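PDB 3OWA: acyl-CoA dehydrogenase from Bacillus anthracis, which probably catalyses the FAD-dependent alpha,beta-dehydrogenation of acyl-CoA thioesters to the corresponding 2-enoyl-CoA products. Local coordinates for residues G145-A150 with A193-V198; K281-I286 with Y392-M397; K468-M473 with R568-H573. All blocks are in the same frame, centred on the assembly; numbering follows the deposited sequence. Where two conformers were deposited one is given.

Read from the N terminus, the chain makes its three long-range contacts one after another: each closes before the next opens, so none nests within or crosses another. Interaction 1 closes a loop of 42 residues containing strands but no helix, and pairs two strands of the middle domain beside the flavin. Interaction 2 then spans 105 mostly helical residues, joining helix 257-293 to the start of helix 393-401. Interaction 3 closes a second helical excursion, of 94 residues, in the C-terminal part. Its centre is about 49 Å from that of interaction 1, across the chain's centre. The first is strand pairing, the second a salt bridge over apolar packing, the third apolar packing alone.

Interaction 1: residues G145-A150 with A193-V198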
loop_
_atom_site.group_PDB
_atom_site.type_symbol
_atom_site.label_atom_id
_atom_site.label_comp_id
_atom_site.label_asym_id
_atom_site.label_seq_id
_atom_site.Cartn_x
_atom_site.Cartn_y
_atom_site.Cartn_z
ATOM N N GLY A 145 3.837 6.081 36.033
ATOM C CA GLY A 145 2.729 6.671 35.300
ATOM C C GLY A 145 2.003 7.711 36.126
ATOM O O GLY A 145 1.023 8.283 35.667
ATOM N N GLU A 146 2.506 7.991 37.324
ATOM C CA GLU A 146 1.971 9.095 38.158
ATOM C C GLU A 146 2.052 10.433 37.412
ATOM O O GLU A 146 1.165 11.256 37.520
ATOM C CB GLU A 146 2.730 9.179 39.472
ATOM C CG GLU A 146 1.938 9.808 40.600
ATOM C CD GLU A 146 2.457 9.356 41.964
ATOM O OE1 GLU A 146 2.748 8.133 42.125
ATOM O OE2 GLU A 146 2.571 10.226 42.861
ATOM N N LYS A 147 3.157 10.643 36.709
ATOM C CA LYS A 147 3.236 11.653 35.672
ATOM C C LYS A 147 3.294 10.900 34.347
ATOM O O LYS A 147 3.727 9.736 34.324
ATOM C CB LYS A 147 4.480 12.518 35.843
ATOM C CG LYS A 147 4.316 13.607 36.911
ATOM C CD LYS A 147 5.482 14.577 36.902
ATOM C CE LYS A 147 5.274 15.660 37.957
ATOM N NZ LYS A 147 5.745 16.948 37.433
ATOM N N LEU A 148 2.840 11.556 33.274
ATOM C CA LEU A 148 2.933 11.028 31.916
ATOM C C LEU A 148 3.718 11.996 31.053
ATOM O O LEU A 148 3.628 13.210 31.216
ATOM C CB LEU A 148 1.521 10.812 31.346
ATOM C CG LEU A 148 0.787 9.713 32.153
ATOM C CD1 LEU A 148 -0.700 9.680 31.761
ATOM C CD2 LEU A 148 1.485 8.322 32.025
ATOM N N ALA A 149 4.481 11.452 30.129
ATOM C CA ALA A 149 5.389 12.279 29.299
ATOM C C ALA A 149 5.004 12.368 27.797
ATOM O O ALA A 149 4.304 11.488 27.235
ATOM C CB ALA A 149 6.821 11.731 29.445
ATOM N N ALA A 150 5.527 13.406 27.144
ATOM C CA ALA A 150 5.371 13.606 25.712
ATOM C C ALA A 150 6.670 14.243 25.225
ATOM O O ALA A 150 7.454 14.807 26.008
ATOM C CB ALA A 150 4.201 14.540 25.436
ATOM N N ALA A 193 -0.541 14.582 29.003
ATOM C CA ALA A 193 0.845 14.581 29.457
ATOM C C ALA A 193 1.051 15.667 30.528
ATOM O O ALA A 193 0.521 16.784 30.425
ATOM C CB ALA A 193 1.859 14.829 28.253
ATOM N N ASP A 194 1.846 15.333 31.534
ATOM C CA ASP A 194 2.236 16.273 32.589
ATOM C C ASP A 194 3.545 16.940 32.254
ATOM O O ASP A 194 3.837 18.044 32.733
ATOM C CB ASP A 194 2.395 15.481 33.879
ATOM C CG ASP A 194 1.066 14.872 34.334
ATOM O OD1 ASP A 194 0.157 15.663 34.651
ATOM O OD2 ASP A 194 0.896 13.622 34.336
ATOM N N VAL A 195 4.350 16.252 31.464
ATOM C CA VAL A 195 5.712 16.685 31.206
ATOM C C VAL A 195 5.985 16.615 29.724
ATOM O O VAL A 195 5.685 15.578 29.078
ATOM C CB VAL A 195 6.703 15.769 31.952
ATOM C CG1 VAL A 195 8.159 16.112 31.555
ATOM C CG2 VAL A 195 6.535 15.889 33.453
ATOM N N PHE A 196 6.559 17.679 29.163
ATOM C CA PHE A 196 6.895 17.707 27.716
ATOM C C PHE A 196 8.393 18.023 27.537
ATOM O O PHE A 196 8.885 18.996 28.098
ATOM C CB PHE A 196 6.141 18.839 26.932
ATOM C CG PHE A 196 4.639 18.670 26.911
ATOM C CD1 PHE A 196 3.872 18.977 28.044
ATOM C CD2 PHE A 196 3.996 18.175 25.764
ATOM C CE1 PHE A 196 2.494 18.811 28.060
ATOM C CE2 PHE A 196 2.613 17.991 25.752
ATOM C CZ PHE A 196 1.841 18.329 26.895
ATOM N N ILE A 197 9.084 17.216 26.751
ATOM C CA ILE A 197 10.468 17.498 26.380
ATOM C C ILE A 197 10.369 18.402 25.168
ATOM O O ILE A 197 9.974 17.953 24.124
ATOM C CB ILE A 197 11.229 16.226 25.982
ATOM C CG1 ILE A 197 11.131 15.162 27.108
ATOM C CG2 ILE A 197 12.743 16.580 25.600
ATOM C CD1 ILE A 197 11.655 15.584 28.498
ATOM N N VAL A 198 10.654 19.682 25.343
ATOM C CA VAL A 198 10.442 20.665 24.278
ATOM C C VAL A 198 11.779 21.187 23.719
ATOM O O VAL A 198 12.674 21.541 24.469
ATOM C CB VAL A 198 9.690 21.872 24.848
ATOM C CG1 VAL A 198 9.521 22.951 23.785
ATOM C CG2 VAL A 198 8.316 21.432 25.479
HETATM O O HOH W 1 -1.123 11.963 35.188
HETATM O O HOH W 2 3.998 18.137 36.164
#
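The ring of Phe196 is approached obliquely by Ala150, whose CB lies 3.7 Å from Phe196 CD2, and at the carboxylate of Asp194 the N-H of Leu148 meets the anti lone pair of OD2. The first encounter lies within, and the second just before, a parallel strand pair, 149-152 with 195-202, in the beta-barrel of the acyl-CoA dehydrogenase middle domain. Ala150 and Phe196 share one face of the sheet with Ile187 of strand 177-188 packed against both; Ala149 and Val195 point to the other. The ladder alternates in the parallel manner: Ala150 donates from N to Val195 O, then accepts at its own O from Ile197 N at 3.0 Å. CA-H groups of Ala149 and Phe196 add contacts to Val195 O and Ala150 O.

Before the strands begin, Leu148 is held through its O as well, which receives both Asp194 N, at 2.8 Å, and Val195 N, the latter nearly along the C=O axis. Asp194 CG stands beside its own backbone N (chi1 -64°), so the carboxylate starts close to the N-H that donates to Leu148 O. The side chain of Ala150 is about 6 Å from the bound FAD, which puts the pairing near the cofactor. Roughly at a right angle to its approach to Phe196 CD2, Ala150 CB also touches Ala193 CB at 3.7 Å.

Interaction 2: residues K281-I286 with Y392-M397; sequences KRAVEI and YEIERM
Arg282 reaches from helix 257-293 to Glu393, in the first turn of helix 393-401, and its side chain maps the polar half of the contact. From CB the chain leaves with CG anti to the backbone N (chi1 179°), where CG lies 3.6 Å from Glu393 OE2 and also borders the selenium of selenomethionine Met397. CD passes the same oxygen more loosely. NE donates to Glu393 OE2 at 3.0 Å in an almost straight bond (172°), from the syn side but well out of the carboxylate plane, whereas NH1 donates to the syn lone pair of Glu393 OE1 at 2.7 Å. The grip is side-on, one nitrogen to each oxygen, although the guanidinium and carboxylate planes are turned 39° apart. NH2 makes a weak bond back to Glu285 OE2, completing a three-residue salt-bridge network. Over the centre of the guanidinium sits Ile286 CG2.

Beneath this bridge the contact is apolar. Ile286 CD1 slides past Met397 SE at 3.9 Å and meets Ile394 CD1 at 4.0 Å, while Met397 CE bends onto Ala283 CB at 3.8 Å. Helix 358-383 continues this interior, with Val376 on Met397 and Thr375 on Ala283. Arg107 lies close to Arg282, so the acidic partners probably offset like charges. The two segments run near-antiparallel, axes 10.8 Å apart, as neighbouring helices do in the all-helical C-terminal domain of acyl-CoA dehydrogenases.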
loop_
_atom_site.group_PDB
_atom_site.type_symbol
_atom_site.label_atom_id
_atom_site.label_comp_id
_atom_site.label_asym_id
_atom_site.label_seq_id
_atom_site.Cartn_x
_atom_site.Cartn_y
_atom_site.Cartn_z
ATOM N N LYS A 281 2.613 -9.776 13.013
ATOM C CA LYS A 281 2.252 -11.095 13.524
ATOM C C LYS A 281 0.769 -11.197 13.810
ATOM O O LYS A 281 0.154 -12.228 13.541
ATOM C CB LYS A 281 2.978 -11.409 14.828
ATOM C CG LYS A 281 4.457 -11.669 14.720
ATOM C CD LYS A 281 4.941 -12.078 16.099
ATOM C CE LYS A 281 6.454 -12.138 16.212
ATOM N NZ LYS A 281 6.813 -12.543 17.621
ATOM N N ARG A 282 0.175 -10.128 14.329
ATOM C CA ARG A 282 -1.251 -10.150 14.604
ATOM C C ARG A 282 -2.068 -10.203 13.286
ATOM O O ARG A 282 -3.098 -10.888 13.200
ATOM C CB ARG A 282 -1.639 -8.898 15.420
ATOM C CG ARG A 282 -3.113 -8.809 15.742
ATOM C CD ARG A 282 -3.583 -10.040 16.578
ATOM N NE ARG A 282 -5.007 -9.892 16.842
ATOM C CZ ARG A 282 -5.773 -10.832 17.385
ATOM N NH1 ARG A 282 -7.075 -10.593 17.567
ATOM N NH2 ARG A 282 -5.245 -12.011 17.726
ATOM N N ALA A 283 -1.618 -9.462 12.274
ATOM C CA ALA A 283 -2.279 -9.491 10.985
ATOM C C ALA A 283 -2.225 -10.910 10.382
ATOM O O ALA A 283 -3.197 -11.369 9.788
ATOM C CB ALA A 283 -1.616 -8.481 10.000
ATOM N N VAL A 284 -1.082 -11.580 10.498
ATOM C CA VAL A 284 -0.990 -12.952 10.004
ATOM C C VAL A 284 -2.038 -13.816 10.708
ATOM O O VAL A 284 -2.787 -14.545 10.068
ATOM C CB VAL A 284 0.416 -13.534 10.172
ATOM C CG1 VAL A 284 0.399 -15.097 9.917
ATOM C CG2 VAL A 284 1.419 -12.871 9.183
ATOM N N GLU A 285 -2.099 -13.684 12.029
ATOM C CA GLU A 285 -2.976 -14.482 12.853
ATOM C C GLU A 285 -4.458 -14.308 12.520
ATOM O O GLU A 285 -5.174 -15.284 12.290
ATOM C CB GLU A 285 -2.729 -14.155 14.328
ATOM C CG GLU A 285 -3.648 -14.921 15.268
ATOM C CD GLU A 285 -3.357 -14.670 16.771
ATOM O OE1 GLU A 285 -3.752 -15.559 17.570
ATOM O OE2 GLU A 285 -2.768 -13.598 17.146
ATOM N N ILE A 286 -4.924 -13.065 12.480
ATOM C CA ILE A 286 -6.333 -12.838 12.179
ATOM C C ILE A 286 -6.713 -13.176 10.730
ATOM O O ILE A 286 -7.826 -13.598 10.469
ATOM C CB ILE A 286 -6.835 -11.448 12.615
ATOM C CG1 ILE A 286 -6.248 -10.360 11.727
ATOM C CG2 ILE A 286 -6.486 -11.232 14.076
ATOM C CD1 ILE A 286 -6.574 -8.943 12.251
ATOM N N TYR A 392 -14.314 -4.628 11.737
ATOM C CA TYR A 392 -13.240 -5.645 11.705
ATOM C C TYR A 392 -11.900 -5.078 12.149
ATOM O O TYR A 392 -11.545 -3.980 11.764
ATOM C CB TYR A 392 -13.167 -6.342 10.325
ATOM C CG TYR A 392 -14.351 -7.263 10.130
ATOM C CD1 TYR A 392 -14.215 -8.651 10.312
ATOM C CD2 TYR A 392 -15.621 -6.744 9.812
ATOM C CE1 TYR A 392 -15.303 -9.499 10.160
ATOM C CE2 TYR A 392 -16.741 -7.598 9.695
ATOM C CZ TYR A 392 -16.551 -8.964 9.868
ATOM O OH TYR A 392 -17.633 -9.799 9.732
ATOM N N GLU A 393 -11.168 -5.852 12.948
ATOM C CA GLU A 393 -9.879 -5.471 13.487
ATOM C C GLU A 393 -8.887 -5.117 12.363
ATOM O O GLU A 393 -8.097 -4.168 12.473
ATOM C CB GLU A 393 -9.338 -6.678 14.322
ATOM C CG GLU A 393 -7.962 -6.396 14.954
ATOM C CD GLU A 393 -7.441 -7.488 15.874
ATOM O OE1 GLU A 393 -8.111 -8.537 16.122
ATOM O OE2 GLU A 393 -6.333 -7.272 16.392
ATOM N N ILE A 394 -8.914 -5.847 11.255
ATOM C CA ILE A 394 -7.911 -5.566 10.187
ATOM C C ILE A 394 -8.128 -4.197 9.565
ATOM O O ILE A 394 -7.199 -3.582 9.037
ATOM C CB ILE A 394 -7.907 -6.701 9.082
ATOM C CG1 ILE A 394 -6.636 -6.614 8.230
ATOM C CG2 ILE A 394 -9.199 -6.667 8.220
ATOM C CD1 ILE A 394 -5.334 -7.190 8.902
ATOM N N GLU A 395 -9.356 -3.706 9.603
ATOM C CA GLU A 395 -9.657 -2.406 9.031
ATOM C C GLU A 395 -8.952 -1.270 9.825
ATOM O O GLU A 395 -8.395 -0.307 9.256
ATOM C CB GLU A 395 -11.170 -2.220 9.053
ATOM C CG GLU A 395 -11.733 -0.900 8.431
ATOM C CD GLU A 395 -11.677 0.355 9.359
ATOM O OE1 GLU A 395 -11.773 1.468 8.809
ATOM O OE2 GLU A 395 -11.587 0.277 10.623
ATOM N N ARG A 396 -8.986 -1.377 11.139
ATOM C CA ARG A 396 -8.253 -0.411 12.004
ATOM C C ARG A 396 -6.746 -0.519 11.862
ATOM O O ARG A 396 -6.059 0.485 11.801
ATOM C CB ARG A 396 -8.594 -0.696 13.488
ATOM C CG ARG A 396 -8.231 0.515 14.374
ATOM C CD ARG A 396 -7.994 -0.050 15.804
ATOM N NE ARG A 396 -6.711 -0.750 15.819
ATOM C CZ ARG A 396 -6.495 -1.970 16.294
ATOM N NH1 ARG A 396 -5.256 -2.474 16.254
ATOM N NH2 ARG A 396 -7.474 -2.671 16.853
HETATM N N MSE A 397 -6.226 -1.758 11.774
HETATM C CA MSE A 397 -4.811 -1.959 11.571
HETATM C C MSE A 397 -4.312 -1.345 10.263
HETATM O O MSE A 397 -3.198 -0.769 10.200
HETATM C CB MSE A 397 -4.535 -3.466 11.545
HETATM C CG MSE A 397 -4.691 -4.064 12.985
HETATM SE SE MSE A 397 -4.232 -5.925 12.926
HETATM C CE MSE A 397 -2.367 -5.732 12.587
#

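Interaction 3: residues K468-M473 with R568-H573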
loop_
_atom_site.group_PDB
_atom_site.type_symbol
_atom_site.label_atom_id
_atom_site.label_comp_id
_atom_site.label_asym_id
_atom_site.label_seq_id
_atom_site.Cartn_x
_atom_site.Cartn_y
_atom_site.Cartn_z
ATOM N N LYS A 468 26.561 -8.810 -0.163
ATOM C CA LYS A 468 27.514 -7.898 0.477
ATOM C C LYS A 468 28.474 -7.287 -0.533
ATOM O O LYS A 468 28.689 -6.075 -0.540
ATOM C CB LYS A 468 28.305 -8.613 1.583
ATOM C CG LYS A 468 27.462 -8.958 2.813
ATOM C CD LYS A 468 28.278 -9.554 3.932
ATOM C CE LYS A 468 27.334 -10.183 4.947
ATOM N NZ LYS A 468 28.027 -10.535 6.192
ATOM N N LYS A 469 29.035 -8.145 -1.386
ATOM C CA LYS A 469 29.910 -7.734 -2.485
ATOM C C LYS A 469 29.219 -6.769 -3.459
ATOM O O LYS A 469 29.826 -5.777 -3.872
ATOM C CB LYS A 469 30.412 -8.968 -3.247
ATOM C CG LYS A 469 31.229 -9.920 -2.364
ATOM C CD LYS A 469 31.611 -11.203 -3.095
ATOM C CE LYS A 469 32.390 -12.107 -2.148
ATOM N NZ LYS A 469 32.565 -13.456 -2.733
ATOM N N ILE A 470 27.963 -7.070 -3.817
ATOM C CA ILE A 470 27.198 -6.223 -4.732
ATOM C C ILE A 470 26.971 -4.832 -4.113
ATOM O O ILE A 470 27.178 -3.821 -4.780
ATOM C CB ILE A 470 25.849 -6.890 -5.159
ATOM C CG1 ILE A 470 26.091 -8.131 -6.026
ATOM C CG2 ILE A 470 24.962 -5.919 -5.941
ATOM C CD1 ILE A 470 24.905 -9.112 -6.032
ATOM N N GLY A 471 26.564 -4.785 -2.844
ATOM C CA GLY A 471 26.372 -3.516 -2.141
ATOM C C GLY A 471 27.652 -2.686 -2.108
ATOM O O GLY A 471 27.650 -1.492 -2.426
ATOM N N LEU A 472 28.748 -3.329 -1.724
ATOM C CA LEU A 472 30.052 -2.681 -1.693
ATOM C C LEU A 472 30.459 -2.165 -3.066
ATOM O O LEU A 472 30.895 -1.019 -3.193
ATOM C CB LEU A 472 31.108 -3.639 -1.132
ATOM C CG LEU A 472 31.098 -3.768 0.385
ATOM C CD1 LEU A 472 31.519 -5.153 0.839
ATOM C CD2 LEU A 472 31.997 -2.700 0.984
HETATM N N MSE A 473 30.285 -3.002 -4.090
HETATM C CA MSE A 473 30.668 -2.648 -5.473
HETATM C C MSE A 473 29.938 -1.403 -5.944
HETATM O O MSE A 473 30.537 -0.463 -6.459
HETATM C CB MSE A 473 30.374 -3.796 -6.443
HETATM C CG MSE A 473 30.968 -3.594 -7.832
HETATM SE SE MSE A 473 30.138 -4.616 -9.287
HETATM C CE MSE A 473 29.556 -6.163 -8.294
ATOM N N ARG A 568 26.458 -9.978 -13.064
ATOM C CA ARG A 568 25.965 -11.286 -13.522
ATOM C C ARG A 568 26.735 -12.442 -12.871
ATOM O O ARG A 568 26.138 -13.430 -12.438
ATOM C CB ARG A 568 26.014 -11.382 -15.055
ATOM C CG ARG A 568 25.065 -12.413 -15.661
ATOM C CD ARG A 568 25.788 -13.699 -16.102
ATOM N NE ARG A 568 26.919 -13.445 -17.005
ATOM C CZ ARG A 568 26.852 -13.471 -18.336
ATOM N NH1 ARG A 568 25.706 -13.743 -18.953
ATOM N NH2 ARG A 568 27.940 -13.222 -19.054
ATOM N N LYS A 569 28.054 -12.296 -12.786
ATOM C CA LYS A 569 28.917 -13.250 -12.080
ATOM C C LYS A 569 28.570 -13.351 -10.588
ATOM O O LYS A 569 28.622 -14.436 -10.008
ATOM C CB LYS A 569 30.400 -12.875 -12.244
ATOM C CG LYS A 569 31.003 -13.268 -13.602
ATOM C CD LYS A 569 32.456 -12.829 -13.739
ATOM C CE LYS A 569 32.905 -12.862 -15.205
ATOM N NZ LYS A 569 34.248 -12.233 -15.392
ATOM N N LEU A 570 28.216 -12.222 -9.977
ATOM C CA LEU A 570 27.887 -12.203 -8.559
ATOM C C LEU A 570 26.485 -12.722 -8.311
ATOM O O LEU A 570 26.140 -13.120 -7.215
ATOM C CB LEU A 570 28.041 -10.795 -7.997
ATOM C CG LEU A 570 29.475 -10.377 -7.681
ATOM C CD1 LEU A 570 29.459 -8.949 -7.229
ATOM C CD2 LEU A 570 30.128 -11.273 -6.621
ATOM N N THR A 571 25.699 -12.778 -9.363
ATOM C CA THR A 571 24.281 -12.987 -9.197
ATOM C C THR A 571 23.770 -14.343 -9.706
ATOM O O THR A 571 22.651 -14.763 -9.387
ATOM C CB THR A 571 23.555 -11.779 -9.796
ATOM O OG1 THR A 571 22.499 -11.396 -8.928
ATOM C CG2 THR A 571 23.100 -12.030 -11.209
ATOM N N ARG A 572 24.618 -15.028 -10.468
ATOM C CA ARG A 572 24.315 -16.351 -11.018
ATOM C C ARG A 572 24.115 -17.421 -9.937
ATOM O O ARG A 572 24.945 -17.566 -9.034
ATOM C CB ARG A 572 25.458 -16.790 -11.945
ATOM C CG ARG A 572 25.550 -16.005 -13.254
ATOM C CD ARG A 572 26.124 -16.847 -14.396
ATOM N NE ARG A 572 27.193 -17.744 -13.950
ATOM C CZ ARG A 572 27.047 -19.056 -13.750
ATOM N NH1 ARG A 572 25.877 -19.652 -13.957
ATOM N NH2 ARG A 572 28.080 -19.782 -13.341
ATOM N N HIS A 573 23.020 -18.167 -10.038
ATOM C CA HIS A 573 22.766 -19.310 -9.162
ATOM C C HIS A 573 21.612 -20.119 -9.700
ATOM O O HIS A 573 20.945 -19.685 -10.631
ATOM C CB HIS A 573 22.452 -18.868 -7.727
ATOM C CG HIS A 573 21.127 -18.185 -7.575
ATOM N ND1 HIS A 573 20.907 -16.886 -7.981
ATOM C CD2 HIS A 573 19.961 -18.613 -7.034
ATOM C CE1 HIS A 573 19.662 -16.542 -7.696
ATOM N NE2 HIS A 573 19.069 -17.570 -7.113
#
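Apolar helix-helix packing in the C-terminal helical region of the chain joins the middle of helix 458-482 to the last turn of helix 557-571, and Leu570 carries nearly all of it. This added bundle of helices probably corresponds to the extra C-terminal domain known from very-long-chain members of the acyl-CoA dehydrogenase family. Leu570 points at the neighbouring helix and divides its two methyls between partners. CD1 lies against Ile470 CG1 at 3.7 Å, and CD2 meets the aliphatic part of Lys469, with Lys469 CD at 3.8 Å. The lysine crosses the leucine at about a right angle: its CB is 4.1 Å from each methyl, and the rest of the extended chain leads away toward the amino group.

Ile470 and Leu570 run alongside each other in opposite directions, and Ile470 CG1 is also 3.8 Å from Leu570 CB. With CG1 anti to the carbonyl carbon (chi1 -67°), that branch of the isoleucine is the one laid against the leucine. One turn further on, selenomethionine Met473 approaches Leu570 tip to tip through CE, but the modelled spacing is too short for two carbons and its exact value is doubtful.

Helix 526-554 closes over the same junction, with Phe540, Ile543 and Ala547 packed on Ile470, while Leu440 of helix 433-444 touches both Lys469 and Met473. Arg568, which does not touch 468-473, packs against Arg568 of the second subunit, so this helix end also meets the dimer partner. Just past the helix the His573 side chain turns back, its ND1 donating to Thr571 O at 3.1 Å, with the oxygen lying in the plane of the imidazole ring and the N-H...O angle at 167°.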